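Local coordinates for peptidase M16 domain protein (Alicyclobacillus acidocaldarius subsp. acidocaldarius DSM 446, PDB 4XEA) that is a putative M16-family metallopeptidase that carries a bound metal ion and probably uses such a metal to hydrolyse peptide bonds, at residues 20-25 with 196-201; 132-137 with 168-173; 269-274 with 307-312. One frame throughout, in Å; residues are numbered along the deposited sequence. Where two conformers were deposited one is given.

Contact 1 comes first along the chain: residues 20-25 pair with 196-201, closing a long loop that spans most of the N-terminal half and setting two parallel strands side by side in its mixed sheet. Contact 2 (132-137 with 168-173) opens and closes within that loop, joining the helix that supplies a nickel ligand to the start of helix 170-175. Only after both have closed does contact 3 (269-274 with 307-312) begin, tying a long helix to an edge strand of the second half. No two contacts cross or touch. The nearest atoms of contacts 1 and 3 are about 13 Å apart, those of contacts 1 and 2 about 24 Å.

Contact 1 (20-25 with 196-201); sequences VTLMPR and LVIAGG
The carbonyl oxygen Leu196 O is held twice from the neighbouring strand: Thr21 N donates to it at 2.9 Å, nearly along the C=O axis and close to straight (161° at the hydrogen), and Val20 CA adds a C-H...O contact at 3.2 Å. The same two-point grip recurs at Thr21 O, which takes Ile198 N at 3.0 Å together with the CA-H of Val197, and at Ile198 O, which takes Met23 N at 2.8 Å and the CA-H of Leu22. This ladder of parallel strand pairing sets strand 19-24 beside strand 194-200 in the mixed sheet of the N-terminal half, with strand 31-37 flanking 194-200 beyond. Toward its end the donors rise out of the carbonyl planes: Gly200 N lies above that of Met23 O, and Arg25 N, though only 2.7 Å from Gly200 O, is 48° out of its plane. The backbone of Gly200 itself adopts angles at which a CB would press on the carbonyl oxygen of Ala199.

On the face bearing Val20, Leu22, Leu196 and Ile198, the Leu22 and Ile198 side chains run alongside each other in the same direction, and Leu22 CD2 lies 3.5 Å from Ile198 CD1. Helix 204-216 packs over this face. On the reverse face Met23, a selenomethionine, turns back at its selenium (chi3 -84°), so that its side chain crosses that of Val197 obliquely; Met23 CE to Val197 CG1 is 3.5 Å, a tight carbon contact, while Met23 CB lies 3.9 Å from Ala199 CB. Helix 367-379 from the second half covers Thr21, Val197 and Ala199 here, and the guanidinium of Arg25 leads away to Asn367 OD1 and Asp365 O.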
ATOM      1  N   VAL A  20     -11.267  -2.801 -26.166  1.00 47.83           N
ATOM      2  CA  VAL A  20      -9.884  -2.834 -25.791  1.00 48.43           C
ATOM      3  C   VAL A  20      -9.382  -1.404 -25.715  1.00 49.50           C
ATOM      4  O   VAL A  20      -9.670  -0.595 -26.602  1.00 51.29           O
ATOM      5  CB  VAL A  20      -8.983  -3.597 -26.796  1.00 50.99           C
ATOM      6  CG1 VAL A  20      -7.472  -3.632 -26.289  1.00 51.87           C
ATOM      7  CG2 VAL A  20      -9.491  -5.028 -27.044  1.00 51.89           C
ATOM      8  N   THR A  21      -8.617  -1.102 -24.661  1.00 48.57           N
ATOM      9  CA  THR A  21      -7.931   0.189 -24.535  1.00 48.80           C
ATOM     10  C   THR A  21      -6.477  -0.062 -24.190  1.00 50.07           C
ATOM     11  O   THR A  21      -6.198  -0.685 -23.167  1.00 49.06           O
ATOM     12  CB  THR A  21      -8.572   1.065 -23.448  1.00 47.87           C
ATOM     13  OG1 THR A  21      -9.867   1.537 -23.917  1.00 45.58           O
ATOM     14  CG2 THR A  21      -7.674   2.267 -23.128  1.00 46.62           C
ATOM     15  N   LEU A  22      -5.564   0.404 -25.047  1.00 51.34           N
ATOM     16  CA  LEU A  22      -4.137   0.266 -24.826  1.00 52.96           C
ATOM     17  C   LEU A  22      -3.540   1.649 -24.567  1.00 53.50           C
ATOM     18  O   LEU A  22      -3.867   2.620 -25.253  1.00 54.11           O
ATOM     19  CB  LEU A  22      -3.437  -0.377 -26.030  1.00 55.20           C
ATOM     20  CG  LEU A  22      -3.934  -1.730 -26.554  1.00 56.00           C
ATOM     21  CD1 LEU A  22      -3.163  -2.146 -27.851  1.00 58.38           C
ATOM     22  CD2 LEU A  22      -3.866  -2.825 -25.494  1.00 53.43           C
HETATM   23  N   MSE A  23      -2.694   1.736 -23.548  1.00 53.59           N
HETATM   24  CA  MSE A  23      -1.986   2.968 -23.200  1.00 54.76           C
HETATM   25  C   MSE A  23      -0.467   2.722 -23.144  1.00 56.06           C
HETATM   26  O   MSE A  23       0.112   2.596 -22.061  1.00 55.60           O
HETATM   27  CB  MSE A  23      -2.497   3.491 -21.843  1.00 54.02           C
HETATM   28  CG  MSE A  23      -3.900   4.074 -21.907  1.00 53.45           C
HETATM   29 SE   MSE A  23      -4.566   4.453 -20.114  0.83 55.86          SE
HETATM   30  CE  MSE A  23      -5.233   2.661 -19.705  1.00 44.30           C
ATOM     31  N   PRO A  24       0.197   2.661 -24.315  1.00 58.09           N
ATOM     32  CA  PRO A  24       1.635   2.410 -24.316  1.00 59.44           C
ATOM     33  C   PRO A  24       2.442   3.569 -23.707  1.00 60.81           C
ATOM     34  O   PRO A  24       2.180   4.721 -24.005  1.00 61.25           O
ATOM     35  CB  PRO A  24       1.957   2.221 -25.811  1.00 62.83           C
ATOM     36  CG  PRO A  24       0.840   2.901 -26.547  1.00 61.64           C
ATOM     37  CD  PRO A  24      -0.366   2.749 -25.676  1.00 59.01           C
ATOM     38  N   ARG A  25       3.392   3.250 -22.822  1.00 61.41           N
ATOM     39  CA  ARG A  25       4.244   4.240 -22.141  1.00 62.88           C
ATOM     40  C   ARG A  25       5.643   3.656 -22.212  1.00 64.96           C
ATOM     41  O   ARG A  25       6.033   2.886 -21.342  1.00 64.53           O
ATOM     42  CB  ARG A  25       3.778   4.449 -20.688  1.00 61.34           C
ATOM     43  CG  ARG A  25       2.271   4.741 -20.559  1.00 60.48           C
ATOM     44  CD  ARG A  25       1.787   4.715 -19.104  1.00 59.30           C
ATOM     45  NE  ARG A  25       2.351   5.829 -18.343  1.00 60.56           N
ATOM     46  CZ  ARG A  25       2.512   5.872 -17.020  1.00 60.01           C
ATOM     47  NH1 ARG A  25       2.124   4.869 -16.238  1.00 59.49           N
ATOM     48  NH2 ARG A  25       3.074   6.946 -16.475  1.00 58.49           N
ATOM     49  N   LEU A 196     -10.903  -5.075 -21.863  1.00 43.73           N
ATOM     50  CA  LEU A 196      -9.471  -5.354 -21.728  1.00 44.27           C
ATOM     51  C   LEU A 196      -8.716  -4.032 -21.806  1.00 44.83           C
ATOM     52  O   LEU A 196      -8.835  -3.299 -22.802  1.00 45.49           O
ATOM     53  CB  LEU A 196      -8.990  -6.283 -22.854  1.00 47.45           C
ATOM     54  CG  LEU A 196      -7.509  -6.686 -22.863  1.00 48.95           C
ATOM     55  CD1 LEU A 196      -7.140  -7.456 -21.557  1.00 46.77           C
ATOM     56  CD2 LEU A 196      -7.198  -7.517 -24.108  1.00 50.78           C
ATOM     57  N   VAL A 197      -7.935  -3.735 -20.759  1.00 45.09           N
ATOM     58  CA  VAL A 197      -7.229  -2.446 -20.642  1.00 45.00           C
ATOM     59  C   VAL A 197      -5.787  -2.742 -20.228  1.00 45.84           C
ATOM     60  O   VAL A 197      -5.551  -3.546 -19.338  1.00 44.41           O
ATOM     61  CB  VAL A 197      -7.924  -1.495 -19.662  1.00 43.22           C
ATOM     62  CG1 VAL A 197      -7.248  -0.158 -19.613  1.00 43.09           C
ATOM     63  CG2 VAL A 197      -9.436  -1.289 -20.078  1.00 41.70           C
ATOM     64  N   ILE A 198      -4.843  -2.117 -20.927  1.00 47.63           N
ATOM     65  CA  ILE A 198      -3.411  -2.394 -20.733  1.00 48.97           C
ATOM     66  C   ILE A 198      -2.662  -1.078 -20.747  1.00 50.02           C
ATOM     67  O   ILE A 198      -2.862  -0.262 -21.651  1.00 50.91           O
ATOM     68  CB  ILE A 198      -2.854  -3.277 -21.843  1.00 50.71           C
ATOM     69  CG1 ILE A 198      -3.761  -4.476 -22.080  1.00 50.59           C
ATOM     70  CG2 ILE A 198      -1.401  -3.780 -21.508  1.00 52.02           C
ATOM     71  CD1 ILE A 198      -3.269  -5.393 -23.189  1.00 51.14           C
ATOM     72  N   ALA A 199      -1.800  -0.872 -19.752  1.00 50.89           N
ATOM     73  CA  ALA A 199      -0.934   0.309 -19.703  1.00 51.06           C
ATOM     74  C   ALA A 199       0.496  -0.082 -19.342  1.00 52.38           C
ATOM     75  O   ALA A 199       0.740  -0.999 -18.542  1.00 51.10           O
ATOM     76  CB  ALA A 199      -1.457   1.362 -18.742  1.00 49.79           C
ATOM     77  N   GLY A 200       1.438   0.606 -19.981  1.00 53.05           N
ATOM     78  CA  GLY A 200       2.845   0.467 -19.628  1.00 54.98           C
ATOM     79  C   GLY A 200       3.777   0.272 -20.807  1.00 57.23           C
ATOM     80  O   GLY A 200       3.478   0.698 -21.942  1.00 57.43           O
ATOM     81  N   GLY A 201       4.912  -0.372 -20.534  1.00 58.96           N
ATOM     82  CA  GLY A 201       6.020  -0.506 -21.509  1.00 61.72           C
ATOM     83  C   GLY A 201       5.862  -1.624 -22.524  1.00 63.25           C
ATOM     84  O   GLY A 201       6.589  -2.591 -22.489  1.00 65.64           O
TER

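Contact 2 (132-137 with 168-173); sequences IIAQEI and GTVESV
Apolar packing accounts for the direct meeting of the two segments, and Ile137 has the largest share. Its CG1 lies anti to the carbonyl carbon, beside the backbone N (chi1 -69°), and the chain runs on extended to CD1, which comes to rest on the main chain just ahead of the second helix: Ile137 CD1 is 3.6 Å from Thr169 C and 3.7 Å from Gly168 O. The same methyl meets Val173 CG2 at 3.9 Å. That valine branch is shared, for the Ile133 side chain, one helical turn before Ile137, crosses that of Val173 obliquely, with Ile133 CG2 4.1 Å from Val173 CG2. Ala134 CB and Val170 CG1 make a looser contact alongside.

The helix bearing these isoleucines, 123-141, also brings Glu136 to the nickel ion, where His61 and His65 complete the protein ligands. The two histidines lie on helix 59-66 in an HxxEH sequence, the inverted zinc-binding signature of the M16 peptidases. Ile133 links the two surroundings: its side chain comes within about 6 Å of the nickel and also packs on His61 and Phe62.

The side-chain hydrogen bonds here belong to the 168-173 side, where Thr169 and Ser172 form a reciprocal capping box at the start of helix 170-175. Thr169 OG1 accepts from Ser172 N at 3.0 Å, and Ser172 OG accepts from Thr169 N at 3.1 Å; the serine hydroxyl is also hydrogen-bonded to Asp57 O. A CB on Gly168 would run into Ser172 OG and into the preceding carbonyl oxygen.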
ATOM      1  N   ILE A 132     -13.657 -24.902   0.536  1.00 90.34           N
ATOM      2  CA  ILE A 132     -12.617 -23.874   0.611  1.00 90.10           C
ATOM      3  C   ILE A 132     -13.248 -22.501   0.799  1.00 82.75           C
ATOM      4  O   ILE A 132     -12.746 -21.690   1.567  1.00 84.18           O
ATOM      5  CB  ILE A 132     -11.695 -23.893  -0.646  1.00 91.45           C
ATOM      6  CG1 ILE A 132     -10.921 -25.224  -0.717  1.00100.74           C
ATOM      7  CG2 ILE A 132     -10.741 -22.703  -0.650  1.00 92.02           C
ATOM      8  CD1 ILE A 132     -10.076 -25.393  -1.972  1.00103.55           C
ATOM      9  N   ILE A 133     -14.365 -22.249   0.120  1.00 75.95           N
ATOM     10  CA  ILE A 133     -15.035 -20.962   0.226  1.00 71.21           C
ATOM     11  C   ILE A 133     -15.794 -20.843   1.551  1.00 71.09           C
ATOM     12  O   ILE A 133     -15.758 -19.786   2.170  1.00 70.42           O
ATOM     13  CB  ILE A 133     -15.947 -20.682  -0.980  1.00 66.96           C
ATOM     14  CG1 ILE A 133     -15.106 -20.630  -2.263  1.00 68.13           C
ATOM     15  CG2 ILE A 133     -16.657 -19.359  -0.810  1.00 64.81           C
ATOM     16  CD1 ILE A 133     -15.939 -20.663  -3.518  1.00 66.45           C
ATOM     17  N   ALA A 134     -16.415 -21.930   2.019  1.00 73.07           N
ATOM     18  CA  ALA A 134     -17.114 -21.897   3.310  1.00 75.31           C
ATOM     19  C   ALA A 134     -16.160 -21.497   4.426  1.00 79.96           C
ATOM     20  O   ALA A 134     -16.512 -20.719   5.307  1.00 80.29           O
ATOM     21  CB  ALA A 134     -17.753 -23.223   3.617  1.00 79.83           C
ATOM     22  N   GLN A 135     -14.946 -22.025   4.370  1.00 84.92           N
ATOM     23  CA  GLN A 135     -13.922 -21.739   5.372  1.00 92.24           C
ATOM     24  C   GLN A 135     -13.499 -20.280   5.347  1.00 89.14           C
ATOM     25  O   GLN A 135     -13.395 -19.639   6.391  1.00 91.77           O
ATOM     26  CB  GLN A 135     -12.695 -22.627   5.139  1.00 99.74           C
ATOM     27  CG  GLN A 135     -12.862 -24.018   5.687  1.00109.55           C
ATOM     28  CD  GLN A 135     -12.787 -24.047   7.196  1.00119.70           C
ATOM     29  OE1 GLN A 135     -12.719 -23.001   7.849  1.00120.02           O
ATOM     30  NE2 GLN A 135     -12.785 -25.249   7.766  1.00131.83           N
ATOM     31  N   GLU A 136     -13.225 -19.787   4.143  1.00 85.13           N
ATOM     32  CA  GLU A 136     -12.916 -18.376   3.906  1.00 83.91           C
ATOM     33  C   GLU A 136     -14.021 -17.463   4.468  1.00 79.99           C
ATOM     34  O   GLU A 136     -13.724 -16.438   5.086  1.00 82.53           O
ATOM     35  CB  GLU A 136     -12.721 -18.146   2.399  1.00 81.48           C
ATOM     36  CG  GLU A 136     -12.385 -16.705   1.973  1.00 83.57           C
ATOM     37  CD  GLU A 136     -13.185 -16.253   0.749  1.00 81.12           C
ATOM     38  OE1 GLU A 136     -13.814 -15.164   0.835  1.00 83.40           O
ATOM     39  OE2 GLU A 136     -13.188 -16.977  -0.282  1.00 78.70           O
ATOM     40  N   ILE A 137     -15.283 -17.845   4.263  1.00 75.81           N
ATOM     41  CA  ILE A 137     -16.430 -17.116   4.819  1.00 73.67           C
ATOM     42  C   ILE A 137     -16.408 -17.096   6.359  1.00 78.62           C
ATOM     43  O   ILE A 137     -16.632 -16.053   6.948  1.00 78.63           O
ATOM     44  CB  ILE A 137     -17.777 -17.697   4.328  1.00 70.70           C
ATOM     45  CG1 ILE A 137     -17.970 -17.415   2.830  1.00 67.36           C
ATOM     46  CG2 ILE A 137     -18.943 -17.095   5.095  1.00 70.62           C
ATOM     47  CD1 ILE A 137     -19.120 -18.182   2.208  1.00 63.90           C
ATOM     48  N   GLY A 168     -20.739 -14.692  -0.491  1.00 52.34           N
ATOM     49  CA  GLY A 168     -22.035 -15.303  -0.198  1.00 52.79           C
ATOM     50  C   GLY A 168     -22.086 -15.759   1.239  1.00 55.88           C
ATOM     51  O   GLY A 168     -21.319 -15.269   2.067  1.00 56.89           O
ATOM     52  N   THR A 169     -22.972 -16.711   1.539  1.00 58.17           N
ATOM     53  CA  THR A 169     -22.995 -17.383   2.858  1.00 61.14           C
ATOM     54  C   THR A 169     -22.577 -18.852   2.717  1.00 65.24           C
ATOM     55  O   THR A 169     -22.430 -19.365   1.609  1.00 64.87           O
ATOM     56  CB  THR A 169     -24.402 -17.304   3.522  1.00 60.78           C
ATOM     57  OG1 THR A 169     -25.362 -17.995   2.708  1.00 60.60           O
ATOM     58  CG2 THR A 169     -24.868 -15.854   3.682  1.00 57.85           C
ATOM     59  N   VAL A 170     -22.383 -19.530   3.844  1.00 68.15           N
ATOM     60  CA  VAL A 170     -22.174 -20.966   3.835  1.00 72.87           C
ATOM     61  C   VAL A 170     -23.349 -21.683   3.138  1.00 73.36           C
ATOM     62  O   VAL A 170     -23.142 -22.493   2.235  1.00 74.57           O
ATOM     63  CB  VAL A 170     -21.959 -21.503   5.295  1.00 76.67           C
ATOM     64  CG1 VAL A 170     -21.820 -23.037   5.325  1.00 80.65           C
ATOM     65  CG2 VAL A 170     -20.746 -20.829   5.928  1.00 76.32           C
ATOM     66  N   GLU A 171     -24.571 -21.344   3.535  1.00 72.76           N
ATOM     67  CA  GLU A 171     -25.802 -21.935   2.977  1.00 74.45           C
ATOM     68  C   GLU A 171     -25.937 -21.724   1.452  1.00 71.58           C
ATOM     69  O   GLU A 171     -26.224 -22.650   0.685  1.00 73.56           O
ATOM     70  CB  GLU A 171     -27.032 -21.313   3.653  1.00 73.83           C
ATOM     71  CG  GLU A 171     -26.942 -21.180   5.199  1.00 79.88           C
ATOM     72  CD  GLU A 171     -26.282 -19.857   5.679  1.00 79.88           C
ATOM     73  OE1 GLU A 171     -27.011 -18.857   5.892  1.00 79.87           O
ATOM     74  OE2 GLU A 171     -25.034 -19.814   5.841  1.00 82.66           O
ATOM     75  N   SER A 172     -25.722 -20.498   1.008  1.00 67.72           N
ATOM     76  CA  SER A 172     -25.918 -20.196  -0.399  1.00 65.22           C
ATOM     77  C   SER A 172     -24.818 -20.848  -1.226  1.00 66.47           C
ATOM     78  O   SER A 172     -25.077 -21.417  -2.276  1.00 65.68           O
ATOM     79  CB  SER A 172     -25.991 -18.681  -0.616  1.00 61.07           C
ATOM     80  OG  SER A 172     -24.708 -18.069  -0.631  1.00 59.81           O
ATOM     81  N   VAL A 173     -23.586 -20.787  -0.738  1.00 59.78           N
ATOM     82  CA  VAL A 173     -22.465 -21.387  -1.455  1.00 61.08           C
ATOM     83  C   VAL A 173     -22.710 -22.902  -1.601  1.00 64.31           C
ATOM     84  O   VAL A 173     -22.513 -23.483  -2.672  1.00 63.74           O
ATOM     85  CB  VAL A 173     -21.125 -21.084  -0.767  1.00 62.17           C
ATOM     86  CG1 VAL A 173     -20.054 -22.078  -1.204  1.00 64.18           C
ATOM     87  CG2 VAL A 173     -20.688 -19.663  -1.064  1.00 59.33           C
TER

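Contact 3 (269-274 with 307-312); sequences IEQDTA and YQLSNT
Helix 265-283 packs against the mixed sheet in the second half of this M16 protein, and here it runs along strand 304-309, an outermost strand of that sheet within the chain. The short axes of 269-274 and 307-309 are almost antiparallel (174°) and 9.0 Å apart. Gln271 CG stands anti to the backbone N and the chain stays extended beyond it, carrying the amide down to the tyrosine hydroxyl: Gln271 NE2 donates to Tyr307 OH at 2.9 Å, close to straight (161° at the hydrogen) and near the amide plane. The amide and ring planes are turned 59° apart. Tyr307 OH is also hydrogen-bonded to Glu259 OE2, so two partners fix the hydroxyl. Leu309 CD2 fits under the glutamine arm, 3.8 Å from Gln271 CB, and the two side chains cross at about a right angle.

Asp272 meets the ring differently, from its edge and in its plane, with Asp272 OD1 3.4 Å from Tyr307 CD2. This oxygen also receives two waters. One donates to Asp272 OD1 at 2.6 Å and to Tyr307 O at 2.9 Å; the other, bound only weakly to the carboxylate, accepts from Leu309 N at 2.9 Å and so serves a backbone N-H of the edge strand. Asp272 OD2 turns to Tyr377 OH. An alanine in place of Tyr307 removes the hydroxyl shared by Gln271 and Glu259 and the ring's contacts with Asp272, Met275 and Leu279, and would probably leave the Gln271 amide less firmly placed against the strand.

Beyond 269-274 the ring touches Met275 and Leu279 of helix 265-283, while just before that segment Leu268 packs on Leu309; within the sheet, Gln308 is backbone-bonded to Tyr315 of the adjacent strand 314-321.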
ATOM      1  N   ILE A 269     -19.777   9.311 -12.742  1.00 39.71           N
ATOM      2  CA  ILE A 269     -18.455   9.957 -12.694  1.00 40.59           C
ATOM      3  C   ILE A 269     -18.566  11.284 -11.954  1.00 41.49           C
ATOM      4  O   ILE A 269     -17.710  11.635 -11.107  1.00 41.00           O
ATOM      5  CB  ILE A 269     -17.851  10.189 -14.092  1.00 42.20           C
ATOM      6  CG1 ILE A 269     -17.385   8.873 -14.776  1.00 39.83           C
ATOM      7  CG2 ILE A 269     -16.673  11.185 -14.006  1.00 42.40           C
ATOM      8  CD1 ILE A 269     -17.188   8.951 -16.352  1.00 41.99           C
ATOM      9  N   GLU A 270     -19.587  12.063 -12.289  1.00 42.32           N
ATOM     10  CA  GLU A 270     -19.730  13.383 -11.677  1.00 43.93           C
ATOM     11  C   GLU A 270     -20.021  13.264 -10.174  1.00 42.04           C
ATOM     12  O   GLU A 270     -19.478  14.001  -9.350  1.00 42.11           O
ATOM     13  CB  GLU A 270     -20.838  14.191 -12.399  1.00 45.57           C
ATOM     14  CG  GLU A 270     -20.905  15.679 -12.037  1.00 48.73           C
ATOM     15  CD  GLU A 270     -21.598  15.965 -10.693  1.00 50.78           C
ATOM     16  OE1 GLU A 270     -22.315  15.066 -10.186  1.00 47.44           O
ATOM     17  OE2 GLU A 270     -21.418  17.094 -10.159  1.00 50.82           O
ATOM     18  N   GLN A 271     -20.927  12.378  -9.824  1.00 40.78           N
ATOM     19  CA  GLN A 271     -21.363  12.256  -8.417  1.00 40.55           C
ATOM     20  C   GLN A 271     -20.236  11.670  -7.535  1.00 39.56           C
ATOM     21  O   GLN A 271     -20.026  12.113  -6.412  1.00 39.30           O
ATOM     22  CB  GLN A 271     -22.605  11.383  -8.363  1.00 38.99           C
ATOM     23  CG  GLN A 271     -23.311  11.345  -7.025  1.00 40.34           C
ATOM     24  CD  GLN A 271     -24.660  10.689  -7.148  1.00 41.00           C
ATOM     25  OE1 GLN A 271     -25.540  11.208  -7.818  1.00 41.31           O
ATOM     26  NE2 GLN A 271     -24.831   9.556  -6.503  1.00 35.80           N
ATOM     27  N   ASP A 272     -19.527  10.679  -8.063  1.00 40.21           N
ATOM     28  CA  ASP A 272     -18.356  10.082  -7.378  1.00 41.38           C
ATOM     29  C   ASP A 272     -17.220  11.126  -7.156  1.00 42.84           C
ATOM     30  O   ASP A 272     -16.634  11.236  -6.056  1.00 42.10           O
ATOM     31  CB  ASP A 272     -17.874   8.882  -8.196  1.00 41.83           C
ATOM     32  CG  ASP A 272     -16.905   7.965  -7.438  1.00 47.95           C
ATOM     33  OD1 ASP A 272     -16.943   7.871  -6.194  1.00 46.88           O
ATOM     34  OD2 ASP A 272     -16.093   7.305  -8.133  1.00 55.21           O
ATOM     35  N   THR A 273     -16.942  11.916  -8.187  1.00 41.99           N
ATOM     36  CA  THR A 273     -15.906  12.928  -8.098  1.00 43.79           C
ATOM     37  C   THR A 273     -16.298  14.015  -7.106  1.00 43.66           C
ATOM     38  O   THR A 273     -15.505  14.400  -6.255  1.00 43.13           O
ATOM     39  CB  THR A 273     -15.613  13.549  -9.465  1.00 45.14           C
ATOM     40  OG1 THR A 273     -15.216  12.501 -10.344  1.00 45.73           O
ATOM     41  CG2 THR A 273     -14.482  14.557  -9.378  1.00 45.75           C
ATOM     42  N   ALA A 274     -17.544  14.451  -7.193  1.00 42.73           N
ATOM     43  CA  ALA A 274     -18.065  15.436  -6.285  1.00 44.04           C
ATOM     44  C   ALA A 274     -17.989  14.966  -4.809  1.00 43.36           C
ATOM     45  O   ALA A 274     -17.651  15.748  -3.933  1.00 44.51           O
ATOM     46  CB  ALA A 274     -19.497  15.795  -6.656  1.00 44.67           C
ATOM     47  N   TYR A 307     -16.561   6.777  -0.345  1.00 38.66           N
ATOM     48  CA  TYR A 307     -17.850   6.751  -1.049  1.00 37.71           C
ATOM     49  C   TYR A 307     -17.841   5.621  -2.036  1.00 37.38           C
ATOM     50  O   TYR A 307     -16.833   5.417  -2.738  1.00 38.00           O
ATOM     51  CB  TYR A 307     -17.980   8.050  -1.820  1.00 36.77           C
ATOM     52  CG  TYR A 307     -19.298   8.219  -2.524  1.00 36.83           C
ATOM     53  CD1 TYR A 307     -20.468   8.333  -1.816  1.00 35.39           C
ATOM     54  CD2 TYR A 307     -19.368   8.330  -3.928  1.00 37.67           C
ATOM     55  CE1 TYR A 307     -21.697   8.474  -2.462  1.00 34.90           C
ATOM     56  CE2 TYR A 307     -20.596   8.519  -4.579  1.00 38.01           C
ATOM     57  CZ  TYR A 307     -21.743   8.590  -3.859  1.00 35.45           C
ATOM     58  OH  TYR A 307     -22.961   8.759  -4.487  1.00 36.11           O
ATOM     59  N   GLN A 308     -18.962   4.930  -2.161  0.50 36.14           N
ATOM     60  CA  GLN A 308     -19.069   3.823  -3.097  0.50 35.92           C
ATOM     61  C   GLN A 308     -20.326   4.022  -3.936  0.50 35.24           C
ATOM     62  O   GLN A 308     -21.393   4.147  -3.376  0.50 33.95           O
ATOM     63  CB  GLN A 308     -19.150   2.508  -2.319  0.50 35.99           C
ATOM     64  CG  GLN A 308     -19.219   1.275  -3.207  0.50 37.36           C
ATOM     65  CD  GLN A 308     -17.842   0.731  -3.581  0.50 41.33           C
ATOM     66  OE1 GLN A 308     -16.997   0.499  -2.715  0.50 39.57           O
ATOM     67  NE2 GLN A 308     -17.619   0.522  -4.880  0.50 44.79           N
ATOM     68  N   LEU A 309     -20.198   4.030  -5.271  1.00 34.91           N
ATOM     69  CA  LEU A 309     -21.335   4.269  -6.165  1.00 34.89           C
ATOM     70  C   LEU A 309     -21.281   3.279  -7.324  1.00 35.02           C
ATOM     71  O   LEU A 309     -20.214   3.067  -7.947  1.00 34.58           O
ATOM     72  CB  LEU A 309     -21.319   5.707  -6.707  1.00 35.13           C
ATOM     73  CG  LEU A 309     -22.542   6.185  -7.528  1.00 34.61           C
ATOM     74  CD1 LEU A 309     -23.876   6.000  -6.800  1.00 32.49           C
ATOM     75  CD2 LEU A 309     -22.277   7.628  -7.929  1.00 33.89           C
ATOM     76  N   SER A 310     -22.435   2.687  -7.585  1.00 34.65           N
ATOM     77  CA  SER A 310     -22.593   1.654  -8.598  1.00 35.36           C
ATOM     78  C   SER A 310     -23.918   1.967  -9.330  1.00 34.33           C
ATOM     79  O   SER A 310     -24.613   2.927  -8.985  1.00 32.13           O
ATOM     80  CB  SER A 310     -22.681   0.314  -7.854  1.00 36.20           C
ATOM     81  OG  SER A 310     -22.633  -0.777  -8.698  1.00 39.94           O
ATOM     82  N   ASN A 311     -24.249   1.173 -10.339  1.00 34.51           N
ATOM     83  CA  ASN A 311     -25.477   1.372 -11.095  1.00 34.52           C
ATOM     84  C   ASN A 311     -26.766   1.239 -10.273  1.00 35.27           C
ATOM     85  O   ASN A 311     -27.753   1.961 -10.560  1.00 35.50           O
ATOM     86  CB  ASN A 311     -25.527   0.460 -12.330  1.00 34.62           C
ATOM     87  CG  ASN A 311     -24.535   0.828 -13.434  1.00 35.47           C
ATOM     88  OD1 ASN A 311     -24.345   0.026 -14.336  1.00 37.52           O
ATOM     89  ND2 ASN A 311     -23.935   2.052 -13.422  1.00 33.76           N
ATOM     90  N   THR A 312     -26.785   0.357  -9.258  1.00 34.53           N
ATOM     91  CA  THR A 312     -28.006   0.076  -8.515  1.00 35.77           C
ATOM     92  C   THR A 312     -27.962   0.438  -7.023  1.00 35.05           C
ATOM     93  O   THR A 312     -28.948   0.240  -6.313  1.00 34.95           O
ATOM     94  CB  THR A 312     -28.377  -1.394  -8.604  1.00 36.74           C
ATOM     95  OG1 THR A 312     -27.414  -2.172  -7.845  1.00 37.49           O
ATOM     96  CG2 THR A 312     -28.410  -1.836 -10.115  1.00 40.85           C
TER
HETATM   97  O   HOH W   1     -17.458   4.582  -6.102  1.00 52.25           O
HETATM   98  O   HOH W   2     -15.383   6.168  -5.080  1.00 62.01           O